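Putative fructosamine-3-kinase (Thermobifida fusca YX, PDB 3F7W) is a putative fructosamine-3-kinase that probably transfers phosphate to sugar adducts of amines. Local coordinates at residues Leu54-Ala60 and Trp124-Pro130; Arg219-Leu223 and Tyr241-Leu247; Gln259-Leu264 and Thr277-Ala282. One frame throughout, in Å; residues are numbered along the deposited sequence. Where two conformers were deposited one is given.

From the N terminus, the three contacts come in series, with no crossing or nesting. Interaction 1 closes a loop of 63 residues that holds most of helix 57-68, the last two strands of the five-stranded sheet and helix 99-114; it ties the helix beside that sheet to the hairpin 126-133. Interaction 2 closes a short, mostly helical excursion of 17 residues, bringing the start of helix 219-229 against the end of helix 234-244. Interaction 3 pairs the last two helices, 251-270 and 275-286, across 12 residues. The centres of interactions 1 and 2 are about 27 Å apart, on opposite sides of the chain's centre, and no two contacts touch.

Interaction 1 of 3, residues Leu54-Ala60 and Trp124-Pro130; sequences LDGLFRA and WDGYIGP
Tyr-127 lays one face of its ring beneath Leu-57, whose CD1 sits 3.8 Å from the ring centroid, 20° off the normal, in a CH-pi contact that brings CD1 closest to CG. In this protein-kinase-like fold the pair joins the N-terminal turn of helix 57-68, which belongs with the five-stranded sheet, to the hairpin formed by strands 126-128 and 131-133. Leu-57 meets the ring because its CG stands anti to the backbone N (chi1 180°), which carries the branch across the tyrosine at about a right angle.

The phenol is anchored at its far end: Tyr-127 OH donates to Asp-55 O at 2.8 Å, approaching from above the carbonyl plane. That carbonyl belongs to a type II turn from Leu-54 to Leu-57, with Gly-56 at the N-cap; the positive phi of Gly-56 would jam a CB against the preceding carbonyl. Leu-54 flanks the hydroxyl, its CB 3.6 Å from Tyr-127 OH, and reaches on with CD1 to Pro-130, a residue that also packs on helix 251-270.

At the other end, Ala-60 CB lies at the edge of the Tyr-127 ring and against Asp-125 O, 4.0 Å from Trp-124 CD1, while Trp-124 meets Trp-67 edge-to-face farther along the helix. The glycine carbonyl at the N-cap is linked to the opposite backbone through one water, which donates to Gly-56 O at 2.7 Å and to Asp-125 O at 2.8 Å.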
loop_
_atom_site.group_PDB
_atom_site.type_symbol
_atom_site.label_atom_id
_atom_site.label_comp_id
_atom_site.label_asym_id
_atom_site.label_seq_id
_atom_site.Cartn_x
_atom_site.Cartn_y
_atom_site.Cartn_z
ATOM N N LEU A 54 5.470 -16.906 5.333
ATOM C CA LEU A 54 6.586 -16.041 4.992
ATOM C C LEU A 54 7.132 -15.307 6.184
ATOM O O LEU A 54 6.376 -14.679 6.951
ATOM C CB LEU A 54 6.172 -15.062 3.870
ATOM C CG LEU A 54 6.117 -15.671 2.469
ATOM C CD1 LEU A 54 5.218 -14.859 1.535
ATOM C CD2 LEU A 54 7.543 -15.853 1.882
ATOM N N ASP A 55 8.457 -15.332 6.332
ATOM C CA ASP A 55 9.198 -14.635 7.398
ATOM C C ASP A 55 8.896 -13.123 7.549
ATOM O O ASP A 55 9.354 -12.336 6.720
ATOM C CB ASP A 55 10.711 -14.807 7.106
ATOM C CG ASP A 55 11.601 -14.012 8.045
ATOM O OD1 ASP A 55 11.194 -13.815 9.219
ATOM O OD2 ASP A 55 12.714 -13.601 7.603
ATOM N N GLY A 56 8.197 -12.702 8.620
ATOM C CA GLY A 56 7.982 -11.280 8.831
ATOM C C GLY A 56 6.821 -10.677 8.057
ATOM O O GLY A 56 6.659 -9.453 8.019
ATOM N N LEU A 57 5.996 -11.515 7.448
ATOM C CA LEU A 57 4.899 -11.017 6.617
ATOM C C LEU A 57 3.875 -10.198 7.434
ATOM O O LEU A 57 3.576 -9.024 7.125
ATOM C CB LEU A 57 4.202 -12.202 5.948
ATOM C CG LEU A 57 3.004 -11.949 5.015
ATOM C CD1 LEU A 57 3.497 -11.441 3.701
ATOM C CD2 LEU A 57 2.212 -13.247 4.830
ATOM N N PHE A 58 3.320 -10.831 8.458
ATOM C CA PHE A 58 2.335 -10.142 9.289
ATOM C C PHE A 58 2.975 -8.986 10.048
ATOM O O PHE A 58 2.354 -7.936 10.197
ATOM C CB PHE A 58 1.626 -11.115 10.231
ATOM C CG PHE A 58 0.503 -11.865 9.570
ATOM C CD1 PHE A 58 0.719 -12.572 8.390
ATOM C CD2 PHE A 58 -0.748 -11.909 10.120
ATOM C CE1 PHE A 58 -0.324 -13.266 7.762
ATOM C CE2 PHE A 58 -1.791 -12.619 9.486
ATOM C CZ PHE A 58 -1.572 -13.266 8.305
ATOM N N ARG A 59 4.208 -9.179 10.495
ATOM C CA ARG A 59 4.961 -8.128 11.156
ATOM C C ARG A 59 5.024 -6.847 10.327
ATOM O O ARG A 59 4.867 -5.750 10.851
ATOM C CB ARG A 59 6.368 -8.627 11.438
ATOM C CG ARG A 59 7.352 -7.554 11.894
ATOM C CD ARG A 59 8.662 -8.207 12.268
ATOM N NE ARG A 59 8.487 -8.994 13.483
ATOM C CZ ARG A 59 8.767 -8.573 14.712
ATOM N NH1 ARG A 59 9.263 -7.358 14.917
ATOM N NH2 ARG A 59 8.543 -9.377 15.742
ATOM N N ALA A 60 5.265 -6.988 9.030
ATOM C CA ALA A 60 5.380 -5.821 8.152
ATOM C C ALA A 60 4.096 -4.995 8.167
ATOM O O ALA A 60 4.136 -3.743 8.181
ATOM C CB ALA A 60 5.716 -6.285 6.687
ATOM N N TRP A 124 11.802 -2.419 9.172
ATOM C CA TRP A 124 11.352 -3.811 9.107
ATOM C C TRP A 124 11.399 -4.314 7.658
ATOM O O TRP A 124 11.287 -3.534 6.707
ATOM C CB TRP A 124 9.930 -3.948 9.692
ATOM C CG TRP A 124 8.930 -3.155 8.942
ATOM C CD1 TRP A 124 8.314 -3.513 7.781
ATOM C CD2 TRP A 124 8.468 -1.838 9.261
ATOM N NE1 TRP A 124 7.511 -2.498 7.343
ATOM C CE2 TRP A 124 7.590 -1.449 8.230
ATOM C CE3 TRP A 124 8.754 -0.925 10.287
ATOM C CZ2 TRP A 124 6.965 -0.216 8.217
ATOM C CZ3 TRP A 124 8.110 0.306 10.284
ATOM C CH2 TRP A 124 7.222 0.646 9.253
ATOM N N ASP A 125 11.515 -5.621 7.477
ATOM C CA ASP A 125 11.540 -6.212 6.136
ATOM C C ASP A 125 10.177 -6.079 5.485
ATOM O O ASP A 125 9.149 -6.298 6.132
ATOM C CB ASP A 125 11.908 -7.688 6.199
ATOM C CG ASP A 125 13.374 -7.934 6.642
ATOM O OD1 ASP A 125 14.230 -7.030 6.565
ATOM O OD2 ASP A 125 13.655 -9.071 7.035
ATOM N N GLY A 126 10.151 -5.698 4.215
ATOM C CA GLY A 126 8.891 -5.424 3.560
ATOM C C GLY A 126 8.318 -6.507 2.684
ATOM O O GLY A 126 9.022 -7.437 2.253
ATOM N N TYR A 127 7.020 -6.378 2.436
ATOM C CA TYR A 127 6.289 -7.196 1.486
ATOM C C TYR A 127 5.338 -6.332 0.679
ATOM O O TYR A 127 4.761 -5.331 1.178
ATOM C CB TYR A 127 5.467 -8.300 2.183
ATOM C CG TYR A 127 6.316 -9.440 2.683
ATOM C CD1 TYR A 127 6.626 -10.507 1.836
ATOM C CD2 TYR A 127 6.888 -9.413 3.951
ATOM C CE1 TYR A 127 7.442 -11.553 2.263
ATOM C CE2 TYR A 127 7.685 -10.463 4.390
ATOM C CZ TYR A 127 7.971 -11.522 3.540
ATOM O OH TYR A 127 8.780 -12.571 3.968
ATOM N N ILE A 128 5.104 -6.799 -0.541
ATOM C CA ILE A 128 4.067 -6.251 -1.397
ATOM C C ILE A 128 3.307 -7.494 -1.874
ATOM O O ILE A 128 3.828 -8.320 -2.622
ATOM C CB ILE A 128 4.684 -5.348 -2.494
ATOM C CG1 ILE A 128 3.578 -4.615 -3.282
ATOM C CG2 ILE A 128 5.652 -6.151 -3.444
ATOM C CD1 ILE A 128 2.839 -3.488 -2.448
ATOM N N GLY A 129 2.097 -7.662 -1.345
ATOM C CA GLY A 129 1.424 -8.958 -1.313
ATOM C C GLY A 129 2.343 -10.006 -0.696
ATOM O O GLY A 129 2.926 -9.752 0.355
ATOM N N PRO A 130 2.503 -11.159 -1.359
ATOM C CA PRO A 130 3.434 -12.189 -0.903
ATOM C C PRO A 130 4.877 -11.984 -1.372
ATOM O O PRO A 130 5.742 -12.804 -1.039
ATOM C CB PRO A 130 2.860 -13.466 -1.541
ATOM C CG PRO A 130 2.314 -13.008 -2.855
ATOM C CD PRO A 130 1.808 -11.557 -2.610
HETATM O O HOH W 1 13.762 -11.377 8.522
HETATM O O HOH W 2 11.514 -10.846 6.014
HETATM O O HOH W 3 8.701 -7.808 8.474
#

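Interaction 2 of 3, residues Arg219-Leu223 and Tyr241-Leu247; sequences READL and YNEVAPL
The first turn of helix 219-229 faces the last turn of helix 234-244 and the loop beyond it, with CA atoms 7.7 Å apart at Glu-220 and Leu-247 and 9.5 Å apart at Leu-223 and Tyr-241. Both helices belong to the helical lobe of a protein-kinase-like fold. Asp-222, one turn along, bonds the backbone N atoms of His-192 and Gly-193, consistent with the aspartate that holds the catalytic-loop backbone in protein kinases.

Arg-219 carries most of the polar contact. Its CG lies between the backbone N and the carbonyl carbon (chi1 63°), and the chain then runs extended to the end of the neighbouring helix. Arg-219 NH1 has two acceptors: Ala-245 O at 2.9 Å, nearly straight (171°) and in the guanidinium plane, and Tyr-241 OH at 3.0 Å, tilted from that plane. Arg-219 NH2 donates to Pro-246 O at 2.8 Å, while NE is salt-bridged to Glu-186. Leu-247 CD2 sits over the centre of one guanidinium face, 3.9 Å from Arg-219 CZ. An alanine in place of Arg-219 would probably leave the carbonyls of Ala-245 and Pro-246 without these donors and Glu-186 without its cationic mate, and remove the flat guanidinium face under the Leu-247 methyl.

Tyr-241 OH is also hydrogen-bonded to His-113, which gives the phenol a second partner. Leu-223 CD2, in the conformer described, lies over the Tyr-241 ring, 3.8 Å from its centroid. Glu-220 packs its CG on Leu-247 while its carboxylate pairs with Arg-254. The loop is itself braced: Leu-247 N donates to Asn-242 OD1 at 2.9 Å.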
loop_
_atom_site.group_PDB
_atom_site.type_symbol
_atom_site.label_atom_id
_atom_site.label_comp_id
_atom_site.label_asym_id
_atom_site.label_seq_id
_atom_site.Cartn_x
_atom_site.Cartn_y
_atom_site.Cartn_z
ATOM N N ARG A 219 5.675 10.696 -1.729
ATOM C CA ARG A 219 4.223 10.838 -1.534
ATOM C C ARG A 219 3.439 10.763 -2.851
ATOM O O ARG A 219 2.306 10.331 -2.856
ATOM C CB ARG A 219 3.897 12.116 -0.775
ATOM C CG ARG A 219 4.280 13.428 -1.450
ATOM C CD ARG A 219 4.586 14.514 -0.385
ATOM N NE ARG A 219 4.750 15.857 -0.951
ATOM C CZ ARG A 219 3.815 16.813 -0.982
ATOM N NH1 ARG A 219 2.598 16.618 -0.516
ATOM N NH2 ARG A 219 4.099 17.996 -1.526
ATOM N N GLU A 220 4.058 11.176 -3.966
ATOM C CA GLU A 220 3.439 11.040 -5.290
ATOM C C GLU A 220 3.075 9.594 -5.632
ATOM O O GLU A 220 2.144 9.377 -6.381
ATOM C CB GLU A 220 4.290 11.688 -6.384
ATOM C CG GLU A 220 4.301 13.254 -6.292
ATOM C CD GLU A 220 5.228 13.942 -7.294
ATOM O OE1 GLU A 220 5.473 13.404 -8.404
ATOM O OE2 GLU A 220 5.687 15.048 -6.972
ATOM N N ALA A 221 3.783 8.610 -5.050
ATOM C CA ALA A 221 3.488 7.197 -5.267
ATOM C C ALA A 221 2.046 6.879 -4.920
ATOM O O ALA A 221 1.332 6.260 -5.704
ATOM C CB ALA A 221 4.456 6.283 -4.454
ATOM N N ASP A 222 1.607 7.297 -3.741
ATOM C CA ASP A 222 0.247 6.941 -3.284
ATOM C C ASP A 222 -0.810 7.579 -4.181
ATOM O O ASP A 222 -1.785 6.946 -4.573
ATOM C CB ASP A 222 0.022 7.379 -1.819
ATOM C CG ASP A 222 0.566 6.360 -0.769
ATOM O OD1 ASP A 222 1.030 5.246 -1.110
ATOM O OD2 ASP A 222 0.518 6.710 0.436
ATOM N N LEU A 223 -0.607 8.848 -4.514
ATOM C CA LEU A 223 -1.546 9.562 -5.378
ATOM C C LEU A 223 -1.555 8.982 -6.790
ATOM O O LEU A 223 -2.592 8.961 -7.445
ATOM C CB LEU A 223 -1.231 11.059 -5.393
ATOM C CG LEU A 223 -1.890 11.896 -4.279
ATOM C CD1 LEU A 223 -1.867 11.167 -2.959
ATOM C CD2 LEU A 223 -1.215 13.247 -4.168
ATOM N N TYR A 241 -6.150 17.466 -0.942
ATOM C CA TYR A 241 -4.734 17.183 -0.614
ATOM C C TYR A 241 -3.803 18.354 -0.928
ATOM O O TYR A 241 -2.997 18.800 -0.086
ATOM C CB TYR A 241 -4.306 15.942 -1.396
ATOM C CG TYR A 241 -2.923 15.455 -1.087
ATOM C CD1 TYR A 241 -1.798 16.049 -1.687
ATOM C CD2 TYR A 241 -2.726 14.402 -0.204
ATOM C CE1 TYR A 241 -0.508 15.602 -1.405
ATOM C CE2 TYR A 241 -1.420 13.941 0.089
ATOM C CZ TYR A 241 -0.329 14.551 -0.535
ATOM O OH TYR A 241 0.950 14.116 -0.274
ATOM N N ASN A 242 -3.923 18.850 -2.145
ATOM C CA ASN A 242 -3.108 19.971 -2.635
ATOM C C ASN A 242 -3.374 21.296 -1.909
ATOM O O ASN A 242 -2.524 22.176 -1.909
ATOM C CB ASN A 242 -3.258 20.108 -4.166
ATOM C CG ASN A 242 -2.386 19.109 -4.946
ATOM O OD1 ASN A 242 -1.263 18.804 -4.545
ATOM N ND2 ASN A 242 -2.900 18.611 -6.070
ATOM N N GLU A 243 -4.522 21.436 -1.254
ATOM C CA GLU A 243 -4.795 22.641 -0.470
ATOM C C GLU A 243 -3.844 22.725 0.690
ATOM O O GLU A 243 -3.390 23.806 1.029
ATOM C CB GLU A 243 -6.186 22.629 0.137
ATOM C CG GLU A 243 -7.308 22.954 -0.798
ATOM C CD GLU A 243 -8.674 22.664 -0.179
ATOM O OE1 GLU A 243 -8.773 22.235 1.020
ATOM O OE2 GLU A 243 -9.651 22.869 -0.914
ATOM N N VAL A 244 -3.564 21.574 1.299
ATOM C CA VAL A 244 -2.855 21.511 2.566
ATOM C C VAL A 244 -1.384 21.091 2.437
ATOM O O VAL A 244 -0.571 21.464 3.270
ATOM C CB VAL A 244 -3.583 20.587 3.585
ATOM C CG1 VAL A 244 -5.024 21.074 3.828
ATOM C CG2 VAL A 244 -3.596 19.190 3.117
ATOM N N ALA A 245 -1.062 20.281 1.428
ATOM C CA ALA A 245 0.313 19.859 1.166
ATOM C C ALA A 245 0.553 19.844 -0.337
ATOM O O ALA A 245 0.763 18.786 -0.906
ATOM C CB ALA A 245 0.591 18.476 1.772
ATOM N N PRO A 246 0.530 21.031 -0.983
ATOM C CA PRO A 246 0.626 21.081 -2.440
ATOM C C PRO A 246 1.780 20.258 -2.991
ATOM O O PRO A 246 2.910 20.370 -2.514
ATOM C CB PRO A 246 0.842 22.579 -2.738
ATOM C CG PRO A 246 1.148 23.212 -1.396
ATOM C CD PRO A 246 0.413 22.382 -0.413
ATOM N N LEU A 247 1.488 19.451 -3.999
ATOM C CA LEU A 247 2.505 18.672 -4.660
ATOM C C LEU A 247 3.482 19.627 -5.406
ATOM O O LEU A 247 3.120 20.746 -5.785
ATOM C CB LEU A 247 1.851 17.646 -5.599
ATOM C CG LEU A 247 1.108 16.468 -4.946
ATOM C CD1 LEU A 247 0.307 15.734 -5.984
ATOM C CD2 LEU A 247 2.069 15.503 -4.261
#

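Interaction 3 of 3, residues Gln259-Leu264 and Thr277-Ala282; sequences QLHPLL and TLVDTA
The carboxamide of Gln-259 is the one flat group at this contact; the Gln-259 side chain crosses that of Thr-281 at about a right angle, with OE1 near the methyl CG2. A water donates to Gln-259 OE1 at 2.8 Å and gives its other proton to Thr-281 OG1 at 2.6 Å. The amide's NE2 turns to Ala-224 O, on helix 219-229.

Beyond this bridge the contact is apolar, with no direct hydrogen bond between the two segments. They run nearly antiparallel, their N-to-C directions 164° apart and their axes 9.7 Å apart at closest approach, as the final two helices of the kinase-like helical lobe. Leu-278 packs against both Leu-263 and Leu-264: its CG is anti to the backbone N (chi1 175°), setting Leu-278 CD1 3.9 Å from Leu-263 CB and CD2 against Leu-264 CD2 at 3.3 Å, a tight fit. Leu-260 spreads CD2 over the backbone N of Ala-282, 3.7 Å away, and also touches helices 141-159 and 165-176. Leu-263 sends its two methyls to Thr-277 and Thr-281.

Thr-281 OG1 also donates to Thr-277 O at 2.7 Å, and that carbonyl accepts Thr-281 N from the opposite face. The hydroxyl's proton is therefore spent within its own helix and its oxygen is met by the water, which lets a buried threonine present its methyl and CB to the leucines; between these two segments hydrocarbon contact dominates, and a water carries the polar link.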
loop_
_atom_site.group_PDB
_atom_site.type_symbol
_atom_site.label_atom_id
_atom_site.label_comp_id
_atom_site.label_asym_id
_atom_site.label_seq_id
_atom_site.Cartn_x
_atom_site.Cartn_y
_atom_site.Cartn_z
ATOM N N GLN A 259 3.941 5.073 -11.331
ATOM C CA GLN A 259 3.124 3.906 -11.568
ATOM C C GLN A 259 3.931 2.693 -12.032
ATOM O O GLN A 259 3.400 1.585 -12.105
ATOM C CB GLN A 259 2.034 4.237 -12.604
ATOM C CG GLN A 259 0.990 5.214 -12.060
ATOM C CD GLN A 259 -0.057 5.667 -13.060
ATOM O OE1 GLN A 259 0.162 5.625 -14.273
ATOM N NE2 GLN A 259 -1.185 6.167 -12.549
ATOM N N LEU A 260 5.210 2.883 -12.324
ATOM C CA LEU A 260 6.024 1.781 -12.830
ATOM C C LEU A 260 6.212 0.674 -11.797
ATOM O O LEU A 260 6.105 -0.507 -12.131
ATOM C CB LEU A 260 7.370 2.290 -13.361
ATOM C CG LEU A 260 7.265 3.199 -14.599
ATOM C CD1 LEU A 260 8.660 3.704 -15.006
ATOM C CD2 LEU A 260 6.569 2.518 -15.780
ATOM N N HIS A 261 6.441 1.051 -10.540
ATOM C CA HIS A 261 6.624 0.054 -9.480
ATOM C C HIS A 261 5.377 -0.840 -9.355
ATOM O O HIS A 261 5.492 -2.054 -9.488
ATOM C CB HIS A 261 6.971 0.719 -8.131
ATOM C CG HIS A 261 6.777 -0.186 -6.959
ATOM N ND1 HIS A 261 7.554 -1.316 -6.755
ATOM C CD2 HIS A 261 5.880 -0.148 -5.943
ATOM C CE1 HIS A 261 7.136 -1.931 -5.657
ATOM N NE2 HIS A 261 6.121 -1.247 -5.151
ATOM N N PRO A 262 4.181 -0.251 -9.084
ATOM C CA PRO A 262 3.003 -1.124 -8.957
ATOM C C PRO A 262 2.733 -1.927 -10.187
ATOM O O PRO A 262 2.299 -3.073 -10.068
ATOM C CB PRO A 262 1.844 -0.144 -8.693
ATOM C CG PRO A 262 2.347 1.183 -9.070
ATOM C CD PRO A 262 3.829 1.146 -8.816
ATOM N N LEU A 263 2.969 -1.360 -11.377
ATOM C CA LEU A 263 2.706 -2.123 -12.592
ATOM C C LEU A 263 3.616 -3.353 -12.763
ATOM O O LEU A 263 3.158 -4.426 -13.220
ATOM C CB LEU A 263 2.740 -1.228 -13.848
ATOM C CG LEU A 263 1.482 -0.342 -13.969
ATOM C CD1 LEU A 263 1.713 0.763 -15.023
ATOM C CD2 LEU A 263 0.172 -1.189 -14.263
ATOM N N LEU A 264 4.887 -3.203 -12.412
ATOM C CA LEU A 264 5.810 -4.335 -12.405
ATOM C C LEU A 264 5.435 -5.412 -11.377
ATOM O O LEU A 264 5.544 -6.612 -11.656
ATOM C CB LEU A 264 7.241 -3.858 -12.173
ATOM C CG LEU A 264 7.858 -3.153 -13.386
ATOM C CD1 LEU A 264 9.084 -2.345 -12.930
ATOM C CD2 LEU A 264 8.243 -4.160 -14.510
ATOM N N THR A 277 0.007 -2.232 -20.395
ATOM C CA THR A 277 -0.094 -1.005 -19.576
ATOM C C THR A 277 1.300 -0.602 -19.064
ATOM O O THR A 277 1.684 0.577 -19.081
ATOM C CB THR A 277 -1.034 -1.178 -18.384
ATOM O OG1 THR A 277 -2.320 -1.606 -18.846
ATOM C CG2 THR A 277 -1.174 0.152 -17.612
ATOM N N LEU A 278 2.055 -1.588 -18.605
ATOM C CA LEU A 278 3.439 -1.327 -18.193
ATOM C C LEU A 278 4.224 -0.671 -19.330
ATOM O O LEU A 278 4.881 0.358 -19.133
ATOM C CB LEU A 278 4.113 -2.630 -17.742
ATOM C CG LEU A 278 5.602 -2.485 -17.412
ATOM C CD1 LEU A 278 5.841 -1.506 -16.270
ATOM C CD2 LEU A 278 6.213 -3.838 -17.145
ATOM N N VAL A 279 4.156 -1.258 -20.530
ATOM C CA VAL A 279 4.909 -0.737 -21.664
ATOM C C VAL A 279 4.473 0.683 -21.989
ATOM O O VAL A 279 5.306 1.567 -22.158
ATOM C CB VAL A 279 4.792 -1.635 -22.920
ATOM C CG1 VAL A 279 5.429 -0.947 -24.157
ATOM C CG2 VAL A 279 5.432 -2.999 -22.635
ATOM N N ASP A 280 3.163 0.893 -22.051
ATOM C CA ASP A 280 2.614 2.199 -22.406
ATOM C C ASP A 280 3.039 3.257 -21.381
ATOM O O ASP A 280 3.328 4.400 -21.734
ATOM C CB ASP A 280 1.092 2.129 -22.460
ATOM C CG ASP A 280 0.567 1.326 -23.657
ATOM O OD1 ASP A 280 1.355 0.977 -24.564
ATOM O OD2 ASP A 280 -0.648 1.026 -23.663
ATOM N N THR A 281 3.046 2.857 -20.105
ATOM C CA THR A 281 3.378 3.778 -18.996
ATOM C C THR A 281 4.882 4.151 -19.000
ATOM O O THR A 281 5.256 5.306 -18.746
ATOM C CB THR A 281 2.902 3.177 -17.637
ATOM O OG1 THR A 281 1.495 2.900 -17.712
ATOM C CG2 THR A 281 3.156 4.122 -16.457
ATOM N N ALA A 282 5.733 3.164 -19.281
ATOM C CA ALA A 282 7.164 3.378 -19.454
ATOM C C ALA A 282 7.411 4.356 -20.599
ATOM O O ALA A 282 8.160 5.317 -20.450
ATOM C CB ALA A 282 7.874 2.049 -19.728
HETATM O O HOH W 4 -0.445 3.984 -16.404
#